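Local coordinates for malonyl CoA reductase (malonate semialdehyde-forming) (Sulfolobus tokodaii, PDB 2EP5), which probably catalyses the NADPH-dependent reduction of malonyl-CoA to malonate semialdehyde with release of CoA, as a member of the aspartate-semialdehyde dehydrogenase family, at residues I256-E259 with E260-T264; E291-Q295 with P296-V300; T70-E73 with D74-V78; L95-K99 with N100-V104. All coordinates share one frame; numbering follows the deposited sequence.

Contact 1 of 4, residues I256-E259 with E260-T264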
loop_
_atom_site.group_PDB
_atom_site.type_symbol
_atom_site.label_atom_id
_atom_site.label_comp_id
_atom_site.label_asym_id
_atom_site.label_seq_id
_atom_site.Cartn_x
_atom_site.Cartn_y
_atom_site.Cartn_z
ATOM N N ILE A 256 36.665 -18.094 -5.747
ATOM C CA ILE A 256 35.423 -18.380 -5.054
ATOM C C ILE A 256 34.693 -19.593 -5.613
ATOM O O ILE A 256 34.352 -19.634 -6.792
ATOM C CB ILE A 256 34.483 -17.154 -5.112
ATOM C CG1 ILE A 256 35.083 -16.006 -4.295
ATOM C CG2 ILE A 256 33.107 -17.525 -4.592
ATOM C CD1 ILE A 256 34.389 -14.672 -4.480
ATOM N N ASN A 257 34.470 -20.582 -4.750
ATOM C CA ASN A 257 33.753 -21.801 -5.117
ATOM C C ASN A 257 32.293 -21.566 -4.728
ATOM O O ASN A 257 31.903 -21.755 -3.572
ATOM C CB ASN A 257 34.304 -23.001 -4.341
ATOM C CG ASN A 257 33.666 -24.316 -4.772
ATOM O OD1 ASN A 257 32.448 -24.406 -4.934
ATOM N ND2 ASN A 257 34.488 -25.346 -4.953
ATOM N N ILE A 258 31.491 -21.148 -5.698
ATOM C CA ILE A 258 30.089 -20.853 -5.451
ATOM C C ILE A 258 29.320 -21.946 -4.700
ATOM O O ILE A 258 28.605 -21.653 -3.744
ATOM C CB ILE A 258 29.369 -20.531 -6.776
ATOM C CG1 ILE A 258 28.141 -19.672 -6.503
ATOM C CG2 ILE A 258 28.997 -21.811 -7.505
ATOM C CD1 ILE A 258 28.491 -18.246 -6.136
ATOM N N GLU A 259 29.475 -23.200 -5.120
ATOM C CA GLU A 259 28.774 -24.305 -4.486
ATOM C C GLU A 259 29.234 -24.562 -3.053
ATOM O O GLU A 259 28.426 -24.914 -2.192
ATOM C CB GLU A 259 28.922 -25.586 -5.319
ATOM C CG GLU A 259 28.263 -25.529 -6.701
ATOM C CD GLU A 259 26.767 -25.222 -6.643
ATOM O OE1 GLU A 259 26.015 -25.999 -6.012
ATOM O OE2 GLU A 259 26.341 -24.200 -7.227
ATOM N N GLU A 260 30.525 -24.400 -2.790
ATOM C CA GLU A 260 31.025 -24.617 -1.437
ATOM C C GLU A 260 30.427 -23.555 -0.515
ATOM O O GLU A 260 30.105 -23.831 0.641
ATOM C CB GLU A 260 32.554 -24.539 -1.399
ATOM C CG GLU A 260 33.141 -24.861 -0.026
ATOM C CD GLU A 260 33.026 -26.341 0.342
ATOM O OE1 GLU A 260 31.950 -26.941 0.119
ATOM O OE2 GLU A 260 34.013 -26.906 0.865
ATOM N N ILE A 261 30.276 -22.342 -1.040
ATOM C CA ILE A 261 29.699 -21.239 -0.283
ATOM C C ILE A 261 28.250 -21.557 0.107
ATOM O O ILE A 261 27.859 -21.390 1.262
ATOM C CB ILE A 261 29.758 -19.915 -1.099
ATOM C CG1 ILE A 261 31.186 -19.360 -1.061
ATOM C CG2 ILE A 261 28.764 -18.893 -0.549
ATOM C CD1 ILE A 261 31.365 -18.080 -1.835
ATOM N N LYS A 262 27.458 -22.019 -0.855
ATOM C CA LYS A 262 26.071 -22.366 -0.572
ATOM C C LYS A 262 26.049 -23.450 0.503
ATOM O O LYS A 262 25.234 -23.416 1.429
ATOM C CB LYS A 262 25.376 -22.881 -1.837
ATOM C CG LYS A 262 25.159 -21.830 -2.913
ATOM C CD LYS A 262 24.541 -22.452 -4.154
ATOM C CE LYS A 262 24.359 -21.435 -5.263
ATOM N NZ LYS A 262 23.949 -22.088 -6.548
ATOM N N LYS A 263 26.958 -24.408 0.373
ATOM C CA LYS A 263 27.052 -25.497 1.331
ATOM C C LYS A 263 27.429 -24.982 2.723
ATOM O O LYS A 263 26.822 -25.369 3.722
ATOM C CB LYS A 263 28.090 -26.520 0.861
ATOM C CG LYS A 263 28.259 -27.716 1.794
ATOM C CD LYS A 263 29.453 -28.598 1.396
ATOM C CE LYS A 263 29.282 -29.214 0.009
ATOM N NZ LYS A 263 30.488 -29.996 -0.402
ATOM N N THR A 264 28.424 -24.102 2.782
ATOM C CA THR A 264 28.888 -23.552 4.052
ATOM C C THR A 264 27.785 -22.798 4.796
ATOM O O THR A 264 27.648 -22.929 6.012
ATOM C CB THR A 264 30.105 -22.601 3.838
ATOM O OG1 THR A 264 31.175 -23.322 3.208
ATOM C CG2 THR A 264 30.598 -22.047 5.169
#
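Ile256 and Ile261 meet methyl to methyl, CG2 of the first lying 3.3 Å from CD1 of the second, shorter than usual methyl packing, so the exact value is doubtful. CG1 of Ile256 sits beside its own backbone N (chi1 -67°), which makes CG2 the branch offered to the later residue. Leu320 of strand 319-326 packs on both isoleucines, while Ile258 rests on Ile313 and His315 of strand 308-316, so this side of the chain is pressed against the mixed sheet. The principle at work between the two sides is helix N-capping: Asn257 precedes helix 258-266, and its OD1 accepts from Glu260 N at 2.9 Å, one of the first-turn amides that a helix cannot pair in its regular i to i-4 pattern. The donor stands 52° out of the plane of the side-chain carbonyl. Regular helical bonding follows at once, with Ile261 N bound to Asn257 O at 3.1 Å. The outward side is looser. Glu259, bent at chi2, brings OE2 to within 3.3 Å of NZ of the extended Lys262, a salt bridge made on the syn side of the carboxylate. A serine in place of Lys262 would probably leave the Glu259 carboxylate without its charged mate and take aliphatic cover from Ile313. Further round, Lys263 NZ makes only a weak salt bridge with Glu260 OE1, at 3.4 Å, among exposed side chains.

Contact 2 of 4, residues E291-Q295 with P296-V300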
loop_
_atom_site.group_PDB
_atom_site.type_symbol
_atom_site.label_atom_id
_atom_site.label_comp_id
_atom_site.label_asym_id
_atom_site.label_seq_id
_atom_site.Cartn_x
_atom_site.Cartn_y
_atom_site.Cartn_z
ATOM N N GLU A 291 15.361 -18.371 -7.912
ATOM C CA GLU A 291 15.850 -17.037 -8.224
ATOM C C GLU A 291 15.030 -15.852 -7.709
ATOM O O GLU A 291 15.544 -14.744 -7.641
ATOM C CB GLU A 291 16.037 -16.907 -9.739
ATOM C CG GLU A 291 17.234 -16.052 -10.151
ATOM C CD GLU A 291 18.543 -16.547 -9.548
ATOM O OE1 GLU A 291 18.804 -17.771 -9.608
ATOM O OE2 GLU A 291 19.311 -15.713 -9.017
ATOM N N ASP A 292 13.769 -16.063 -7.344
ATOM C CA ASP A 292 12.954 -14.946 -6.859
ATOM C C ASP A 292 12.779 -14.943 -5.342
ATOM O O ASP A 292 11.768 -14.463 -4.824
ATOM C CB ASP A 292 11.583 -14.959 -7.538
ATOM C CG ASP A 292 10.738 -16.136 -7.116
ATOM O OD1 ASP A 292 11.311 -17.130 -6.614
ATOM O OD2 ASP A 292 9.502 -16.069 -7.300
ATOM N N ARG A 293 13.776 -15.478 -4.643
ATOM C CA ARG A 293 13.761 -15.540 -3.189
ATOM C C ARG A 293 15.083 -14.978 -2.657
ATOM O O ARG A 293 16.098 -14.997 -3.362
ATOM C CB ARG A 293 13.569 -16.989 -2.737
ATOM C CG ARG A 293 12.277 -17.612 -3.239
ATOM C CD ARG A 293 11.046 -17.120 -2.477
ATOM N NE ARG A 293 10.950 -17.733 -1.154
ATOM C CZ ARG A 293 10.782 -19.038 -0.947
ATOM N NH1 ARG A 293 10.683 -19.864 -1.979
ATOM N NH2 ARG A 293 10.722 -19.521 0.289
ATOM N N PRO A 294 15.096 -14.484 -1.403
ATOM C CA PRO A 294 13.973 -14.420 -0.458
ATOM C C PRO A 294 13.006 -13.261 -0.680
ATOM O O PRO A 294 13.326 -12.280 -1.351
ATOM C CB PRO A 294 14.671 -14.297 0.880
ATOM C CG PRO A 294 15.809 -13.353 0.525
ATOM C CD PRO A 294 16.318 -13.923 -0.790
ATOM N N GLN A 295 11.819 -13.395 -0.098
ATOM C CA GLN A 295 10.780 -12.380 -0.168
ATOM C C GLN A 295 10.172 -12.232 1.222
ATOM O O GLN A 295 9.852 -13.219 1.877
ATOM C CB GLN A 295 9.667 -12.788 -1.139
ATOM C CG GLN A 295 9.989 -12.669 -2.612
ATOM C CD GLN A 295 8.792 -13.034 -3.467
ATOM O OE1 GLN A 295 7.701 -12.516 -3.258
ATOM N NE2 GLN A 295 8.990 -13.931 -4.431
ATOM N N PRO A 296 10.014 -10.990 1.690
ATOM C CA PRO A 296 9.437 -10.719 3.005
ATOM C C PRO A 296 8.185 -11.537 3.349
ATOM O O PRO A 296 8.161 -12.237 4.361
ATOM C CB PRO A 296 9.145 -9.228 2.935
ATOM C CG PRO A 296 10.321 -8.730 2.170
ATOM C CD PRO A 296 10.448 -9.737 1.044
ATOM N N ILE A 297 7.152 -11.463 2.505
ATOM C CA ILE A 297 5.905 -12.174 2.790
ATOM C C ILE A 297 5.990 -13.698 2.820
ATOM O O ILE A 297 5.084 -14.354 3.328
ATOM C CB ILE A 297 4.763 -11.762 1.815
ATOM C CG1 ILE A 297 5.087 -12.191 0.386
ATOM C CG2 ILE A 297 4.551 -10.266 1.882
ATOM C CD1 ILE A 297 3.969 -11.887 -0.607
ATOM N N ILE A 298 7.074 -14.260 2.300
ATOM C CA ILE A 298 7.231 -15.710 2.286
ATOM C C ILE A 298 8.227 -16.236 3.306
ATOM O O ILE A 298 7.964 -17.227 3.981
ATOM C CB ILE A 298 7.728 -16.230 0.912
ATOM C CG1 ILE A 298 6.749 -15.852 -0.202
ATOM C CG2 ILE A 298 7.915 -17.751 0.968
ATOM C CD1 ILE A 298 7.294 -16.150 -1.586
ATOM N N ASP A 299 9.367 -15.563 3.422
ATOM C CA ASP A 299 10.442 -16.016 4.294
ATOM C C ASP A 299 10.704 -15.291 5.610
ATOM O O ASP A 299 11.474 -15.775 6.433
ATOM C CB ASP A 299 11.731 -16.044 3.475
ATOM C CG ASP A 299 11.594 -16.865 2.206
ATOM O OD1 ASP A 299 11.389 -18.092 2.320
ATOM O OD2 ASP A 299 11.686 -16.284 1.099
ATOM N N VAL A 300 10.077 -14.142 5.821
ATOM C CA VAL A 300 10.306 -13.389 7.050
ATOM C C VAL A 300 10.118 -14.192 8.338
ATOM O O VAL A 300 10.853 -13.998 9.303
ATOM C CB VAL A 300 9.396 -12.139 7.122
ATOM C CG1 VAL A 300 7.974 -12.534 7.480
ATOM C CG2 VAL A 300 9.954 -11.154 8.136
#
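Successive bends at chi2 (-76°) and chi3 (-75°) fold Arg293 round to lay the edge of its guanidinium against the carboxylate of Asp299, whose CG lies beside its own backbone N. The two flat groups are nearly coplanar, and the arginine grips side-on: NE reaches OD2 of Asp299 at 2.8 Å, and NH2 reaches OD1 at 2.6 Å. Both oxygens use their syn lone pairs. The anti lone pair of OD2 then takes Gln295 N at 3.1 Å, so three bonds fix the carboxylate's rotation. An asparagine in place of Asp299 would probably leave the arginine without its countercharge and weaken the paired grip. The example illustrates how a short helix can be tied to the loop before it: Gln295 is the N-cap residue of helix 296-299, and its O accepts from Asp299 N at 2.8 Å and from Ile298 N at 3.0 Å. Ile298 adds an apolar cover, its CG2 lying over one face of the guanidinium, 3.4 Å from NH2 of Arg293. The amide of Gln295 is held at both ends, NE2 by Asp292 O and OE1 by Asn196 of the second subunit. Underneath, Pro294, which follows a cis peptide bond, and Asp299 both pack on Thr309 of strand 308-316 and Leu325 of strand 319-326, seating the short helix between the mixed sheet and the neighbouring subunit.

Contact 3 of 4, residues T70-E73 with D74-V78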
loop_
_atom_site.group_PDB
_atom_site.type_symbol
_atom_site.label_atom_id
_atom_site.label_comp_id
_atom_site.label_asym_id
_atom_site.label_seq_id
_atom_site.Cartn_x
_atom_site.Cartn_y
_atom_site.Cartn_z
ATOM N N THR A 70 12.474 2.391 35.946
ATOM C CA THR A 70 13.716 1.912 35.352
ATOM C C THR A 70 14.865 2.006 36.364
ATOM O O THR A 70 16.019 1.751 36.030
ATOM C CB THR A 70 14.068 2.752 34.106
ATOM O OG1 THR A 70 14.115 4.140 34.460
ATOM C CG2 THR A 70 13.017 2.563 33.031
ATOM N N ASN A 71 14.532 2.354 37.605
ATOM C CA ASN A 71 15.533 2.514 38.654
ATOM C C ASN A 71 15.938 1.239 39.387
ATOM O O ASN A 71 15.157 0.298 39.510
ATOM C CB ASN A 71 15.054 3.573 39.646
ATOM C CG ASN A 71 14.922 4.946 39.004
ATOM O OD1 ASN A 71 13.957 5.675 39.251
ATOM N ND2 ASN A 71 15.897 5.306 38.174
ATOM N N TYR A 72 17.178 1.227 39.868
ATOM C CA TYR A 72 17.747 0.089 40.580
ATOM C C TYR A 72 16.843 -0.549 41.635
ATOM O O TYR A 72 16.675 -1.765 41.655
ATOM C CB TYR A 72 19.060 0.496 41.243
ATOM C CG TYR A 72 19.629 -0.586 42.133
ATOM C CD1 TYR A 72 20.083 -1.788 41.596
ATOM C CD2 TYR A 72 19.676 -0.425 43.510
ATOM C CE1 TYR A 72 20.568 -2.808 42.412
ATOM C CE2 TYR A 72 20.157 -1.435 44.338
ATOM C CZ TYR A 72 20.601 -2.629 43.784
ATOM O OH TYR A 72 21.050 -3.647 44.602
ATOM N N GLU A 73 16.281 0.267 42.520
ATOM C CA GLU A 73 15.411 -0.248 43.577
ATOM C C GLU A 73 14.320 -1.201 43.085
ATOM O O GLU A 73 13.984 -2.160 43.771
ATOM C CB GLU A 73 14.766 0.909 44.355
ATOM C CG GLU A 73 15.730 1.689 45.237
ATOM C CD GLU A 73 16.457 0.807 46.239
ATOM O OE1 GLU A 73 15.782 0.113 47.027
ATOM O OE2 GLU A 73 17.705 0.802 46.246
ATOM N N ASP A 74 13.765 -0.947 41.902
ATOM C CA ASP A 74 12.706 -1.812 41.383
ATOM C C ASP A 74 13.187 -3.089 40.702
ATOM O O ASP A 74 12.376 -3.877 40.223
ATOM C CB ASP A 74 11.815 -1.042 40.408
ATOM C CG ASP A 74 10.903 -0.059 41.103
ATOM O OD1 ASP A 74 10.319 -0.428 42.145
ATOM O OD2 ASP A 74 10.757 1.074 40.601
ATOM N N HIS A 75 14.495 -3.305 40.656
ATOM C CA HIS A 75 15.010 -4.502 40.007
ATOM C C HIS A 75 16.020 -5.262 40.854
ATOM O O HIS A 75 16.795 -6.067 40.337
ATOM C CB HIS A 75 15.643 -4.134 38.665
ATOM C CG HIS A 75 14.693 -3.484 37.708
ATOM N ND1 HIS A 75 14.312 -2.162 37.815
ATOM C CD2 HIS A 75 14.020 -3.984 36.644
ATOM C CE1 HIS A 75 13.446 -1.878 36.859
ATOM N NE2 HIS A 75 13.252 -2.966 36.135
ATOM N N LYS A 76 15.992 -5.019 42.159
ATOM C CA LYS A 76 16.916 -5.669 43.076
ATOM C C LYS A 76 16.780 -7.191 43.120
ATOM O O LYS A 76 17.788 -7.905 43.161
ATOM C CB LYS A 76 16.752 -5.085 44.485
ATOM C CG LYS A 76 17.055 -3.592 44.561
ATOM C CD LYS A 76 16.999 -3.054 45.991
ATOM C CE LYS A 76 18.252 -3.408 46.789
ATOM N NZ LYS A 76 18.452 -4.877 46.957
ATOM N N ASP A 77 15.548 -7.694 43.104
ATOM C CA ASP A 77 15.351 -9.138 43.155
ATOM C C ASP A 77 15.464 -9.841 41.801
ATOM O O ASP A 77 15.384 -11.068 41.735
ATOM C CB ASP A 77 13.999 -9.481 43.788
ATOM C CG ASP A 77 12.835 -8.813 43.085
ATOM O OD1 ASP A 77 12.873 -8.683 41.843
ATOM O OD2 ASP A 77 11.867 -8.432 43.778
ATOM N N VAL A 78 15.662 -9.082 40.727
ATOM C CA VAL A 78 15.766 -9.696 39.407
ATOM C C VAL A 78 17.151 -10.280 39.150
ATOM O O VAL A 78 18.161 -9.701 39.540
ATOM C CB VAL A 78 15.445 -8.687 38.278
ATOM C CG1 VAL A 78 15.444 -9.399 36.939
ATOM C CG2 VAL A 78 14.096 -8.029 38.529
HETATM O O HOH W 1 13.236 -4.850 43.953
#
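Asn71 O is shared by two donors that come from opposite faces of its carbonyl plane: ND1 of His75 at 3.1 Å and the backbone N of Asp74 at 3.0 Å. The setting is a tight 3-10 turn in the loop between strands 67-68 and 80-83 of the Rossmann-type NAD-binding domain, and it shows how one carbonyl can fasten both the backbone and a side chain of a compact turn. In the ND1 bond the imidazole is met at its edge by Asn71 O, almost in the ring plane, and since ND1 serves as donor there its proton is placed. His75 N adds a bond to Tyr72 O at 2.8 Å, with an N-H...O angle of 163°. Round the buried ring lie Ser8 and Leu10 of strand 5-10 and Val68 of strand 67-68. Asp74 turns instead to Ser69, whose OG bonds to its OD2. His75 also opens a type I beta turn that runs to Val78 and leads the chain on to the next strand. At the outer side, a water donates to Glu73 O at 2.8 Å and accepts a weak bond from Lys76 N. Glu73 and Lys76 run side by side and point the same way, yet the charged atoms do not meet, OE1 of Glu73 being 5.7 Å from NZ of Lys76. CG of Lys76, beside its own backbone N, sits over one face of the Tyr72 ring, 4.0 Å from its centroid, in a CH-pi contact; the bends at chi3 and chi4 then bring CE to 3.6 Å from the Tyr72 OH.

Contact 4 of 4, residues L95-K99 with N100-V104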
loop_
_atom_site.group_PDB
_atom_site.type_symbol
_atom_site.label_atom_id
_atom_site.label_comp_id
_atom_site.label_asym_id
_atom_site.label_seq_id
_atom_site.Cartn_x
_atom_site.Cartn_y
_atom_site.Cartn_z
ATOM N N LEU A 95 23.230 2.580 32.539
ATOM C CA LEU A 95 24.487 2.822 33.240
ATOM C C LEU A 95 24.294 2.773 34.747
ATOM O O LEU A 95 25.088 2.150 35.458
ATOM C CB LEU A 95 25.077 4.179 32.842
ATOM C CG LEU A 95 26.412 4.575 33.480
ATOM C CD1 LEU A 95 27.466 3.488 33.233
ATOM C CD2 LEU A 95 26.866 5.903 32.890
ATOM N N GLU A 96 23.236 3.427 35.228
ATOM C CA GLU A 96 22.947 3.446 36.656
ATOM C C GLU A 96 22.675 2.063 37.208
ATOM O O GLU A 96 23.105 1.745 38.323
ATOM C CB GLU A 96 21.759 4.362 36.965
ATOM C CG GLU A 96 22.171 5.801 37.185
ATOM C CD GLU A 96 23.344 5.922 38.156
ATOM O OE1 GLU A 96 23.183 5.547 39.343
ATOM O OE2 GLU A 96 24.429 6.381 37.727
ATOM N N LEU A 97 21.965 1.246 36.430
ATOM C CA LEU A 97 21.644 -0.116 36.846
ATOM C C LEU A 97 22.913 -0.948 36.986
ATOM O O LEU A 97 23.107 -1.628 37.994
ATOM C CB LEU A 97 20.691 -0.785 35.843
ATOM C CG LEU A 97 19.250 -0.265 35.839
ATOM C CD1 LEU A 97 18.458 -0.918 34.704
ATOM C CD2 LEU A 97 18.606 -0.540 37.195
ATOM N N VAL A 98 23.773 -0.884 35.972
ATOM C CA VAL A 98 25.027 -1.628 35.976
ATOM C C VAL A 98 25.953 -1.144 37.090
ATOM O O VAL A 98 26.706 -1.933 37.660
ATOM C CB VAL A 98 25.754 -1.506 34.616
ATOM C CG1 VAL A 98 27.177 -2.046 34.722
ATOM C CG2 VAL A 98 24.994 -2.286 33.565
ATOM N N LYS A 99 25.903 0.149 37.395
ATOM C CA LYS A 99 26.730 0.696 38.466
ATOM C C LYS A 99 26.247 0.157 39.814
ATOM O O LYS A 99 27.033 -0.014 40.744
ATOM C CB LYS A 99 26.665 2.222 38.477
ATOM C CG LYS A 99 27.539 2.897 37.443
ATOM C CD LYS A 99 27.462 4.408 37.592
ATOM C CE LYS A 99 28.407 5.118 36.636
ATOM N NZ LYS A 99 28.342 6.597 36.818
ATOM N N ASN A 100 24.949 -0.107 39.915
ATOM C CA ASN A 100 24.389 -0.629 41.153
ATOM C C ASN A 100 24.528 -2.137 41.255
ATOM O O ASN A 100 24.005 -2.742 42.182
ATOM C CB ASN A 100 22.919 -0.234 41.285
ATOM C CG ASN A 100 22.744 1.183 41.785
ATOM O OD1 ASN A 100 23.112 1.499 42.917
ATOM N ND2 ASN A 100 22.188 2.047 40.946
ATOM N N GLY A 101 25.225 -2.743 40.300
ATOM C CA GLY A 101 25.434 -4.182 40.341
ATOM C C GLY A 101 24.520 -5.071 39.513
ATOM O O GLY A 101 24.660 -6.292 39.541
ATOM N N LYS A 102 23.586 -4.487 38.776
ATOM C CA LYS A 102 22.672 -5.285 37.958
ATOM C C LYS A 102 23.329 -5.842 36.703
ATOM O O LYS A 102 24.221 -5.212 36.131
ATOM C CB LYS A 102 21.466 -4.443 37.533
ATOM C CG LYS A 102 20.552 -4.012 38.671
ATOM C CD LYS A 102 19.533 -5.086 39.036
ATOM C CE LYS A 102 20.172 -6.333 39.607
ATOM N NZ LYS A 102 19.145 -7.349 39.930
ATOM N N ILE A 103 22.897 -7.034 36.293
ATOM C CA ILE A 103 23.386 -7.644 35.055
ATOM C C ILE A 103 22.381 -7.187 33.983
ATOM O O ILE A 103 21.196 -7.529 34.045
ATOM C CB ILE A 103 23.365 -9.183 35.113
ATOM C CG1 ILE A 103 24.376 -9.688 36.149
ATOM C CG2 ILE A 103 23.683 -9.750 33.734
ATOM C CD1 ILE A 103 24.426 -11.193 36.266
ATOM N N VAL A 104 22.853 -6.403 33.017
ATOM C CA VAL A 104 21.986 -5.882 31.965
ATOM C C VAL A 104 22.348 -6.378 30.569
ATOM O O VAL A 104 23.517 -6.335 30.172
ATOM C CB VAL A 104 22.029 -4.330 31.935
ATOM C CG1 VAL A 104 21.092 -3.796 30.863
ATOM C CG2 VAL A 104 21.663 -3.765 33.296
#
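Gly101 N bonds to Val98 O at 3.1 Å, and Lys102 N reaches further back to Leu97 O at 3.0 Å. These two nested bonds form a Schellman motif, a common way of ending a helix, and here they finish helix 87-99. The glycine is the C-prime residue, with phi at 98°; a side chain at these backbone angles would be jammed against the carbonyl O of Asn100. Asn100 itself bonds by its backbone N to Glu96 O at 3.1 Å. Its side chain, with CG beside that same N (chi1 -80°), brings ND2 to 2.8 Å from the same Glu96 O, but the bond is weak because the N-H...O angle is only 125°. Beyond this polar shell the aliphatic carbons close in: CB of Leu97 stands 4.1 Å from CB of Lys102, and CG2 of Val98 meets CG2 of Val104 at 3.7 Å. The latter pair holds the helix end against strand 103-106, as expected where a beta-alpha-beta crossover turns back into its parallel sheet, and Leu145 of strand 144-147 packs on both valines. Lys102, bent at chi2 and chi3, sends NZ away from the helix to the carbonyl oxygens of Val78 and His75. Chemically, then, the carbonyls of Glu96, Leu97 and Val98 find donors in the turn just after the helix, while an ammonium group does the same for carbonyls of the adjoining loop.

Along the chain the order is contact 3, contact 4, contact 1, contact 2. The first two belong to the NAD-binding domain, their centres 9 Å apart on either side of strand 80-83 in sequence; they touch where Tyr72 packs on Asn100 and Lys102 reaches the 70-78 loop, so the loop entering strand 80-83 and the helix end entering strand 103-106, neighbours in the parallel sheet, pack together. Contacts 1 and 2 lie in the dimerisation domain, centres 21 Å apart without touching, and both rest on strands 308-316 and 319-326 of the mixed sheet. More than 40 Å separates the centres of the two pairs, across the chain's centre; within this set, subunit contacts occur at contact 2.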